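Local coordinates for integral membrane indolylacetylinositol arabinosyltransferase EmbC (Mycolicibacterium smegmatis, PDB 7BVE), which probably transfers arabinose residues to build the arabinan polymers of the mycobacterial cell wall, as a membrane-embedded arabinosyltransferase, at residues D67-A78 against L134-A145; R86-V95 against R105-N113. All blocks are in the same frame, centred on the assembly; numbering follows the deposited sequence.

Interaction 1. Residues D67-A78 against L134-A145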
loop_
_atom_site.group_PDB
_atom_site.type_symbol
_atom_site.label_atom_id
_atom_site.label_comp_id
_atom_site.label_asym_id
_atom_site.label_seq_id
_atom_site.Cartn_x
_atom_site.Cartn_y
_atom_site.Cartn_z
ATOM N N ASP A 67 32.623 28.838 7.468
ATOM C CA ASP A 67 33.281 30.083 7.111
ATOM C C ASP A 67 34.180 29.804 5.921
ATOM O O ASP A 67 34.752 28.722 5.828
ATOM C CB ASP A 67 34.100 30.612 8.292
ATOM C CG ASP A 67 34.816 31.897 7.981
ATOM O OD1 ASP A 67 34.161 32.953 7.945
ATOM O OD2 ASP A 67 36.048 31.852 7.773
ATOM N N LEU A 68 34.295 30.769 5.017
ATOM C CA LEU A 68 35.135 30.616 3.839
ATOM C C LEU A 68 35.575 31.991 3.373
ATOM O O LEU A 68 34.775 32.923 3.346
ATOM C CB LEU A 68 34.394 29.872 2.725
ATOM C CG LEU A 68 35.118 29.610 1.407
ATOM C CD1 LEU A 68 36.373 28.823 1.627
ATOM C CD2 LEU A 68 34.209 28.855 0.485
ATOM N N THR A 69 36.851 32.119 3.025
ATOM C CA THR A 69 37.413 33.419 2.663
ATOM C C THR A 69 38.567 33.196 1.697
ATOM O O THR A 69 39.592 32.638 2.089
ATOM C CB THR A 69 37.881 34.170 3.907
ATOM O OG1 THR A 69 36.762 34.472 4.747
ATOM C CG2 THR A 69 38.581 35.459 3.532
ATOM N N VAL A 70 38.413 33.641 0.457
ATOM C CA VAL A 70 39.473 33.551 -0.537
ATOM C C VAL A 70 39.768 34.953 -1.060
ATOM O O VAL A 70 38.879 35.804 -1.127
ATOM C CB VAL A 70 39.090 32.548 -1.659
ATOM C CG1 VAL A 70 37.858 32.956 -2.383
ATOM C CG2 VAL A 70 40.215 32.337 -2.642
ATOM N N THR A 71 41.042 35.219 -1.359
ATOM C CA THR A 71 41.480 36.558 -1.749
ATOM C C THR A 71 42.584 36.406 -2.793
ATOM O O THR A 71 43.736 36.174 -2.435
ATOM C CB THR A 71 41.969 37.338 -0.536
ATOM O OG1 THR A 71 40.913 37.436 0.424
ATOM C CG2 THR A 71 42.407 38.735 -0.923
ATOM N N VAL A 72 42.235 36.556 -4.064
ATOM C CA VAL A 72 43.168 36.331 -5.167
ATOM C C VAL A 72 43.716 37.665 -5.660
ATOM O O VAL A 72 42.938 38.606 -5.849
ATOM C CB VAL A 72 42.480 35.569 -6.308
ATOM C CG1 VAL A 72 43.420 35.355 -7.456
ATOM C CG2 VAL A 72 41.951 34.250 -5.816
ATOM N N PRO A 73 45.024 37.808 -5.889
ATOM C CA PRO A 73 45.530 39.044 -6.500
ATOM C C PRO A 73 45.251 39.146 -7.997
ATOM O O PRO A 73 44.526 38.326 -8.563
ATOM C CB PRO A 73 47.033 38.984 -6.209
ATOM C CG PRO A 73 47.326 37.554 -6.069
ATOM C CD PRO A 73 46.116 36.932 -5.445
ATOM N N CYS A 74 45.810 40.170 -8.645
ATOM C CA CYS A 74 45.583 40.420 -10.065
ATOM C C CYS A 74 46.484 39.588 -10.970
ATOM O O CYS A 74 46.009 38.964 -11.922
ATOM C CB CYS A 74 45.791 41.901 -10.374
ATOM S SG CYS A 74 47.444 42.523 -10.028
ATOM N N GLN A 75 47.788 39.580 -10.695
ATOM C CA GLN A 75 48.749 38.898 -11.551
ATOM C C GLN A 75 48.762 37.388 -11.363
ATOM O O GLN A 75 49.570 36.717 -12.014
ATOM C CB GLN A 75 50.149 39.456 -11.307
ATOM C CG GLN A 75 50.301 40.907 -11.703
ATOM C CD GLN A 75 50.057 41.129 -13.177
ATOM O OE1 GLN A 75 49.044 41.704 -13.571
ATOM N NE2 GLN A 75 50.988 40.674 -14.005
ATOM N N ALA A 76 47.919 36.841 -10.487
ATOM C CA ALA A 76 47.770 35.395 -10.407
ATOM C C ALA A 76 47.129 34.842 -11.670
ATOM O O ALA A 76 47.515 33.772 -12.149
ATOM C CB ALA A 76 46.945 35.020 -9.180
ATOM N N ALA A 77 46.173 35.567 -12.240
ATOM C CA ALA A 77 45.491 35.143 -13.456
ATOM C C ALA A 77 46.218 35.556 -14.722
ATOM O O ALA A 77 45.584 35.633 -15.776
ATOM C CB ALA A 77 44.068 35.698 -13.486
ATOM N N ALA A 78 47.519 35.838 -14.645
ATOM C CA ALA A 78 48.274 36.169 -15.847
ATOM C C ALA A 78 48.502 34.933 -16.704
ATOM O O ALA A 78 48.542 35.022 -17.936
ATOM C CB ALA A 78 49.607 36.813 -15.471
ATOM N N LEU A 134 43.564 42.462 -15.828
ATOM C CA LEU A 134 45.023 42.548 -15.986
ATOM C C LEU A 134 45.550 43.994 -16.051
ATOM O O LEU A 134 46.735 44.177 -16.356
ATOM C CB LEU A 134 45.480 41.788 -17.232
ATOM C CG LEU A 134 45.822 40.298 -17.116
ATOM C CD1 LEU A 134 46.941 40.100 -16.105
ATOM C CD2 LEU A 134 44.623 39.425 -16.782
ATOM N N SER A 135 44.716 44.995 -15.776
ATOM C CA SER A 135 45.128 46.382 -15.673
ATOM C C SER A 135 45.990 46.571 -14.423
ATOM O O SER A 135 46.046 45.690 -13.562
ATOM C CB SER A 135 43.881 47.269 -15.643
ATOM O OG SER A 135 43.107 47.017 -14.486
ATOM N N PRO A 136 46.680 47.712 -14.279
ATOM C CA PRO A 136 47.362 47.984 -12.997
ATOM C C PRO A 136 46.432 48.230 -11.814
ATOM O O PRO A 136 46.919 48.343 -10.683
ATOM C CB PRO A 136 48.216 49.221 -13.307
ATOM C CG PRO A 136 47.613 49.820 -14.521
ATOM C CD PRO A 136 47.124 48.659 -15.319
ATOM N N ASP A 137 45.122 48.321 -12.029
ATOM C CA ASP A 137 44.136 48.335 -10.959
ATOM C C ASP A 137 43.737 46.894 -10.632
ATOM O O ASP A 137 44.453 45.953 -10.987
ATOM C CB ASP A 137 42.942 49.203 -11.357
ATOM C CG ASP A 137 43.296 50.665 -11.431
ATOM O OD1 ASP A 137 44.231 51.076 -10.716
ATOM O OD2 ASP A 137 42.641 51.403 -12.195
ATOM N N CYS A 138 42.617 46.730 -9.921
ATOM C CA CYS A 138 42.034 45.440 -9.530
ATOM C C CYS A 138 42.997 44.651 -8.643
ATOM O O CYS A 138 43.462 43.572 -8.985
ATOM C CB CYS A 138 41.603 44.622 -10.751
ATOM S SG CYS A 138 40.668 43.136 -10.381
ATOM N N ARG A 139 43.290 45.219 -7.480
ATOM C CA ARG A 139 44.320 44.673 -6.613
ATOM C C ARG A 139 43.911 43.393 -5.894
ATOM O O ARG A 139 44.786 42.702 -5.368
ATOM C CB ARG A 139 44.734 45.730 -5.594
ATOM C CG ARG A 139 45.419 46.918 -6.223
ATOM C CD ARG A 139 45.978 47.845 -5.170
ATOM N NE ARG A 139 44.923 48.420 -4.346
ATOM C CZ ARG A 139 44.266 49.534 -4.651
ATOM N NH1 ARG A 139 44.556 50.190 -5.765
ATOM N NH2 ARG A 139 43.320 49.993 -3.843
ATOM N N TYR A 140 42.629 43.046 -5.855
ATOM C CA TYR A 140 42.209 41.858 -5.127
ATOM C C TYR A 140 41.015 41.232 -5.827
ATOM O O TYR A 140 40.474 41.774 -6.789
ATOM C CB TYR A 140 41.847 42.173 -3.674
ATOM C CG TYR A 140 42.996 42.629 -2.814
ATOM C CD1 TYR A 140 43.910 41.720 -2.311
ATOM C CD2 TYR A 140 43.159 43.969 -2.501
ATOM C CE1 TYR A 140 44.962 42.130 -1.526
ATOM C CE2 TYR A 140 44.205 44.392 -1.717
ATOM C CZ TYR A 140 45.105 43.467 -1.231
ATOM O OH TYR A 140 46.154 43.884 -0.445
ATOM N N LEU A 141 40.637 40.061 -5.334
ATOM C CA LEU A 141 39.410 39.365 -5.695
ATOM C C LEU A 141 38.787 38.819 -4.414
ATOM O O LEU A 141 38.643 37.612 -4.221
ATOM C CB LEU A 141 39.674 38.306 -6.766
ATOM C CG LEU A 141 38.563 37.435 -7.368
ATOM C CD1 LEU A 141 37.394 38.275 -7.763
ATOM C CD2 LEU A 141 39.093 36.680 -8.569
ATOM N N THR A 142 38.560 39.720 -3.463
ATOM C CA THR A 142 37.995 39.379 -2.165
ATOM C C THR A 142 36.654 38.667 -2.307
ATOM O O THR A 142 35.795 39.075 -3.088
ATOM C CB THR A 142 37.830 40.657 -1.345
ATOM O OG1 THR A 142 39.083 41.343 -1.282
ATOM C CG2 THR A 142 37.378 40.345 0.061
ATOM N N PHE A 143 36.504 37.560 -1.587
ATOM C CA PHE A 143 35.284 36.769 -1.593
ATOM C C PHE A 143 35.065 36.230 -0.188
ATOM O O PHE A 143 36.026 35.930 0.518
ATOM C CB PHE A 143 35.372 35.634 -2.615
ATOM C CG PHE A 143 34.187 34.726 -2.620
ATOM C CD1 PHE A 143 33.030 35.077 -3.274
ATOM C CD2 PHE A 143 34.228 33.516 -1.956
ATOM C CE1 PHE A 143 31.941 34.235 -3.270
ATOM C CE2 PHE A 143 33.143 32.692 -1.933
ATOM C CZ PHE A 143 32.003 33.043 -2.596
ATOM N N THR A 144 33.801 36.122 0.219
ATOM C CA THR A 144 33.445 35.680 1.558
ATOM C C THR A 144 32.128 34.923 1.479
ATOM O O THR A 144 31.231 35.311 0.734
ATOM C CB THR A 144 33.322 36.874 2.518
ATOM O OG1 THR A 144 34.504 37.675 2.449
ATOM C CG2 THR A 144 33.181 36.415 3.944
ATOM N N ALA A 145 32.015 33.831 2.231
ATOM C CA ALA A 145 30.782 33.058 2.272
ATOM C C ALA A 145 30.400 32.751 3.711
ATOM O O ALA A 145 31.254 32.396 4.523
ATOM C CB ALA A 145 30.910 31.756 1.488
#
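The carbonyl oxygen of L68 receives three groups. The N-H of A145 comes across the strand gap at 3.1 Å from L68 O and 162° at the hydrogen, tilted from the carbonyl plane; the hydroxyl OG1 of T69 adds a weak bond from the same strand, and the CA-H of T144 makes a softer contact. Strands 67-71 and 140-145 are thus neighbours in the antiparallel sheet of the concanavalin-like sandwich, their axes 4.9 Å apart and 175° from parallel. L68-A145 and V70-F143 each combine one sound bond with a weak return bond, from L68 N to A145 O and from V70 N to F143 O. In the second pair F143 N donates to V70 O at 3.0 Å, near the C=O axis but bent at the hydrogen.

The two faces of this ribbon differ. On the buried one lie L68, V70, F143 and A145. V70 has CG1 between its backbone N and carbonyl carbon (chi1 61°), which brings that methyl obliquely to F143, 3.7 Å from CD2. T69, T71, T142 and T144 occupy the partly exposed face, where the T69 and T144 side chains run alongside one another. On that side the CG2 methyl of T71 meets the Y140 ring obliquely, 3.6 Å from CD1. The N-terminal half of 134-145 packs against the turn after P73 through L134, whose CD1 lies near Q75 OE1 and the CA of A78. C74 and C138 are neighbours here but form no disulfide, their sulfurs C74 SG and C138 SG lying 6.8 Å apart.

Interaction 2. Residues R86-V95 against R105-N113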
loop_
_atom_site.group_PDB
_atom_site.type_symbol
_atom_site.label_atom_id
_atom_site.label_comp_id
_atom_site.label_asym_id
_atom_site.label_seq_id
_atom_site.Cartn_x
_atom_site.Cartn_y
_atom_site.Cartn_z
ATOM N N ARG A 86 46.041 27.338 -24.437
ATOM C CA ARG A 86 45.545 27.445 -23.071
ATOM C C ARG A 86 44.188 26.761 -22.988
ATOM O O ARG A 86 43.161 27.350 -23.333
ATOM C CB ARG A 86 45.453 28.900 -22.631
ATOM C CG ARG A 86 46.783 29.591 -22.479
ATOM C CD ARG A 86 47.543 29.071 -21.281
ATOM N NE ARG A 86 48.753 29.849 -21.057
ATOM C CZ ARG A 86 49.927 29.570 -21.611
ATOM N NH1 ARG A 86 50.047 28.529 -22.424
ATOM N NH2 ARG A 86 50.979 30.333 -21.358
ATOM N N ASN A 87 44.197 25.510 -22.543
ATOM C CA ASN A 87 43.004 24.835 -22.055
ATOM C C ASN A 87 42.805 25.028 -20.558
ATOM O O ASN A 87 41.929 24.390 -19.971
ATOM C CB ASN A 87 43.063 23.341 -22.396
ATOM C CG ASN A 87 44.343 22.669 -21.909
ATOM O OD1 ASN A 87 45.213 23.298 -21.307
ATOM N ND2 ASN A 87 44.451 21.369 -22.162
ATOM N N ARG A 88 43.605 25.888 -19.936
ATOM C CA ARG A 88 43.546 26.135 -18.503
ATOM C C ARG A 88 42.389 27.079 -18.217
ATOM O O ARG A 88 42.489 28.281 -18.467
ATOM C CB ARG A 88 44.867 26.732 -18.036
ATOM C CG ARG A 88 46.036 25.817 -18.255
ATOM C CD ARG A 88 47.331 26.444 -17.805
ATOM N NE ARG A 88 48.461 25.570 -18.096
ATOM C CZ ARG A 88 48.909 24.629 -17.274
ATOM N NH1 ARG A 88 49.939 23.878 -17.627
ATOM N NH2 ARG A 88 48.329 24.437 -16.098
ATOM N N SER A 89 41.287 26.547 -17.693
ATOM C CA SER A 89 40.102 27.373 -17.493
ATOM C C SER A 89 39.998 27.906 -16.067
ATOM O O SER A 89 39.918 29.120 -15.865
ATOM C CB SER A 89 38.840 26.592 -17.868
ATOM O OG SER A 89 38.799 26.353 -19.261
ATOM N N VAL A 90 40.001 27.026 -15.074
ATOM C CA VAL A 90 39.713 27.463 -13.715
ATOM C C VAL A 90 40.974 28.008 -13.060
ATOM O O VAL A 90 42.086 27.513 -13.269
ATOM C CB VAL A 90 39.072 26.329 -12.890
ATOM C CG1 VAL A 90 37.779 25.891 -13.529
ATOM C CG2 VAL A 90 39.991 25.153 -12.722
ATOM N N LEU A 91 40.799 29.091 -12.313
ATOM C CA LEU A 91 41.837 29.641 -11.460
ATOM C C LEU A 91 41.818 29.016 -10.080
ATOM O O LEU A 91 42.878 28.837 -9.474
ATOM C CB LEU A 91 41.652 31.156 -11.336
ATOM C CG LEU A 91 42.615 31.986 -10.492
ATOM C CD1 LEU A 91 43.978 31.975 -11.095
ATOM C CD2 LEU A 91 42.116 33.396 -10.377
ATOM N N LEU A 92 40.633 28.657 -9.599
ATOM C CA LEU A 92 40.427 28.111 -8.273
ATOM C C LEU A 92 39.054 27.467 -8.265
ATOM O O LEU A 92 38.170 27.877 -9.013
ATOM C CB LEU A 92 40.538 29.206 -7.216
ATOM C CG LEU A 92 40.650 28.901 -5.735
ATOM C CD1 LEU A 92 41.520 29.969 -5.155
ATOM C CD2 LEU A 92 39.299 28.918 -5.065
ATOM N N SER A 93 38.886 26.460 -7.422
ATOM C CA SER A 93 37.648 25.703 -7.372
ATOM C C SER A 93 37.586 24.980 -6.040
ATOM O O SER A 93 38.595 24.841 -5.350
ATOM C CB SER A 93 37.562 24.705 -8.522
ATOM O OG SER A 93 36.389 23.929 -8.429
ATOM N N THR A 94 36.389 24.537 -5.675
ATOM C CA THR A 94 36.230 23.602 -4.576
ATOM C C THR A 94 35.686 22.263 -5.039
ATOM O O THR A 94 35.476 21.374 -4.215
ATOM C CB THR A 94 35.326 24.177 -3.478
ATOM O OG1 THR A 94 34.007 24.384 -3.983
ATOM C CG2 THR A 94 35.872 25.482 -2.960
ATOM N N VAL A 95 35.441 22.107 -6.338
ATOM C CA VAL A 95 35.032 20.842 -6.949
ATOM C C VAL A 95 35.809 20.651 -8.240
ATOM O O VAL A 95 36.286 21.620 -8.844
ATOM C CB VAL A 95 33.518 20.822 -7.245
ATOM C CG1 VAL A 95 32.710 20.722 -5.975
ATOM C CG2 VAL A 95 33.141 22.077 -7.965
ATOM N N ARG A 105 26.771 22.832 -7.380
ATOM C CA ARG A 105 27.013 22.493 -5.980
ATOM C C ARG A 105 28.209 23.186 -5.362
ATOM O O ARG A 105 28.269 23.267 -4.141
ATOM C CB ARG A 105 27.186 20.981 -5.796
ATOM C CG ARG A 105 25.930 20.188 -6.057
ATOM C CD ARG A 105 26.100 18.724 -5.808
ATOM N NE ARG A 105 24.918 17.997 -6.247
ATOM C CZ ARG A 105 24.792 16.678 -6.194
ATOM N NH1 ARG A 105 25.772 15.938 -5.703
ATOM N NH2 ARG A 105 23.683 16.100 -6.626
ATOM N N GLY A 106 29.149 23.687 -6.138
ATOM C CA GLY A 106 30.355 24.234 -5.556
ATOM C C GLY A 106 30.728 25.609 -6.053
ATOM O O GLY A 106 29.872 26.372 -6.493
ATOM N N LEU A 107 32.009 25.934 -5.985
ATOM C CA LEU A 107 32.514 27.251 -6.330
ATOM C C LEU A 107 33.504 27.146 -7.475
ATOM O O LEU A 107 34.238 26.163 -7.582
ATOM C CB LEU A 107 33.195 27.884 -5.125
ATOM C CG LEU A 107 33.614 29.348 -5.061
ATOM C CD1 LEU A 107 33.527 29.656 -3.637
ATOM C CD2 LEU A 107 35.026 29.591 -5.504
ATOM N N LEU A 108 33.538 28.176 -8.316
ATOM C CA LEU A 108 34.441 28.242 -9.454
ATOM C C LEU A 108 34.808 29.689 -9.726
ATOM O O LEU A 108 33.958 30.575 -9.648
ATOM C CB LEU A 108 33.813 27.630 -10.711
ATOM C CG LEU A 108 33.600 26.123 -10.827
ATOM C CD1 LEU A 108 32.730 25.819 -12.001
ATOM C CD2 LEU A 108 34.919 25.441 -11.006
ATOM N N ILE A 109 36.076 29.927 -10.037
ATOM C CA ILE A 109 36.544 31.229 -10.497
ATOM C C ILE A 109 37.028 30.968 -11.923
ATOM O O ILE A 109 38.066 31.466 -12.368
ATOM C CB ILE A 109 37.609 31.828 -9.557
ATOM C CG1 ILE A 109 37.084 31.808 -8.128
ATOM C CG2 ILE A 109 37.839 33.306 -9.821
ATOM C CD1 ILE A 109 38.091 32.210 -7.100
ATOM N N GLU A 110 36.295 30.093 -12.610
ATOM C CA GLU A 110 36.513 29.701 -13.997
ATOM C C GLU A 110 36.510 30.913 -14.918
ATOM O O GLU A 110 35.847 31.909 -14.631
ATOM C CB GLU A 110 35.423 28.702 -14.408
ATOM C CG GLU A 110 35.602 28.023 -15.758
ATOM C CD GLU A 110 34.499 27.029 -16.066
ATOM O OE1 GLU A 110 33.572 26.895 -15.240
ATOM O OE2 GLU A 110 34.557 26.380 -17.133
ATOM N N ARG A 111 37.258 30.850 -16.012
ATOM C CA ARG A 111 37.268 31.905 -17.013
ATOM C C ARG A 111 36.344 31.519 -18.156
ATOM O O ARG A 111 36.703 30.693 -19.000
ATOM C CB ARG A 111 38.675 32.155 -17.533
ATOM C CG ARG A 111 38.737 33.246 -18.565
ATOM C CD ARG A 111 40.137 33.400 -19.078
ATOM N NE ARG A 111 40.623 32.162 -19.670
ATOM C CZ ARG A 111 40.379 31.774 -20.915
ATOM N NH1 ARG A 111 39.652 32.534 -21.720
ATOM N NH2 ARG A 111 40.868 30.625 -21.356
ATOM N N ILE A 112 35.149 32.106 -18.178
ATOM C CA ILE A 112 34.364 32.101 -19.401
ATOM C C ILE A 112 35.051 33.030 -20.400
ATOM O O ILE A 112 35.727 33.988 -20.010
ATOM C CB ILE A 112 32.918 32.534 -19.104
ATOM C CG1 ILE A 112 32.406 31.829 -17.848
ATOM C CG2 ILE A 112 31.966 32.143 -20.226
ATOM C CD1 ILE A 112 32.315 30.320 -17.955
ATOM N N ASN A 113 34.814 32.781 -21.696
ATOM C CA ASN A 113 35.660 33.110 -22.849
ATOM C C ASN A 113 36.473 34.405 -22.798
ATOM O O ASN A 113 37.644 34.414 -23.192
ATOM C CB ASN A 113 34.783 33.113 -24.106
ATOM C CG ASN A 113 33.560 34.004 -23.970
ATOM O OD1 ASN A 113 33.391 34.706 -22.974
ATOM N ND2 ASN A 113 32.697 33.970 -24.975
#
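The flat guanidinium of R111 meets the other segment at its edge: the carbonyl oxygens of R88 and R86 lie near its plane, R88 O being the closer at 4.1 Å from R111 NH2. N113 O also lies in that plane at the edge, 3.1 Å from R111 NH1. A bend at chi3 (59°) turns the group back toward 86-95, and L80 also touches the side chain. The backbone of R111 is held more directly, since R111 N donates to S89 O at 3.2 Å, arriving from well above the carbonyl plane. One residue earlier, the extended E110 passes its aliphatic part across V90, with E110 CG 3.8 Å from V90 CG1.

After the corner at L91 the pairing resumes. I109 N donates to L92 O at 3.1 Å and 158°, and the two side chains run the same way, with I109 CD1 lying 3.9 Å from L92 CB. T94 ties the two segments through backbone and side chain. Its N-H makes a weak bond to L107 O, and L107 N donates to T94 OG1 at 3.2 Å; the chi1 of 64° points that hydroxyl at the strand, and OG1 is also bonded to the carbonyl of Q182. Strand 90-93, weakly bonded and interrupted by the corner at L91, pairs antiparallel with 107-112 (S93 opposite L108, non-hydrogen-bonded) at the edge of a four-stranded sheet, one layer of a concanavalin-like beta-sandwich.

How the interactions relate
Interactions 1 and 2 have centres 14 Å apart and face each other as ladders of two different antiparallel sheets in the concanavalin-like domain. Along the chain the order is 67-78, 86-95, 105-113, 134-145, so interaction 2 is formed entirely between the two segments of interaction 1. Their apolar faces pack together: F143 CE2 lies 3.5 Å from L107 CD1, V70 CG2 3.7 Å from L92 CD1, and L141 CD2 3.8 Å from I109 CG2, while V72 rests on L91. Contacts from both segments of each pair place this in the interior of the sandwich, within a domain well away from the centre of the chain.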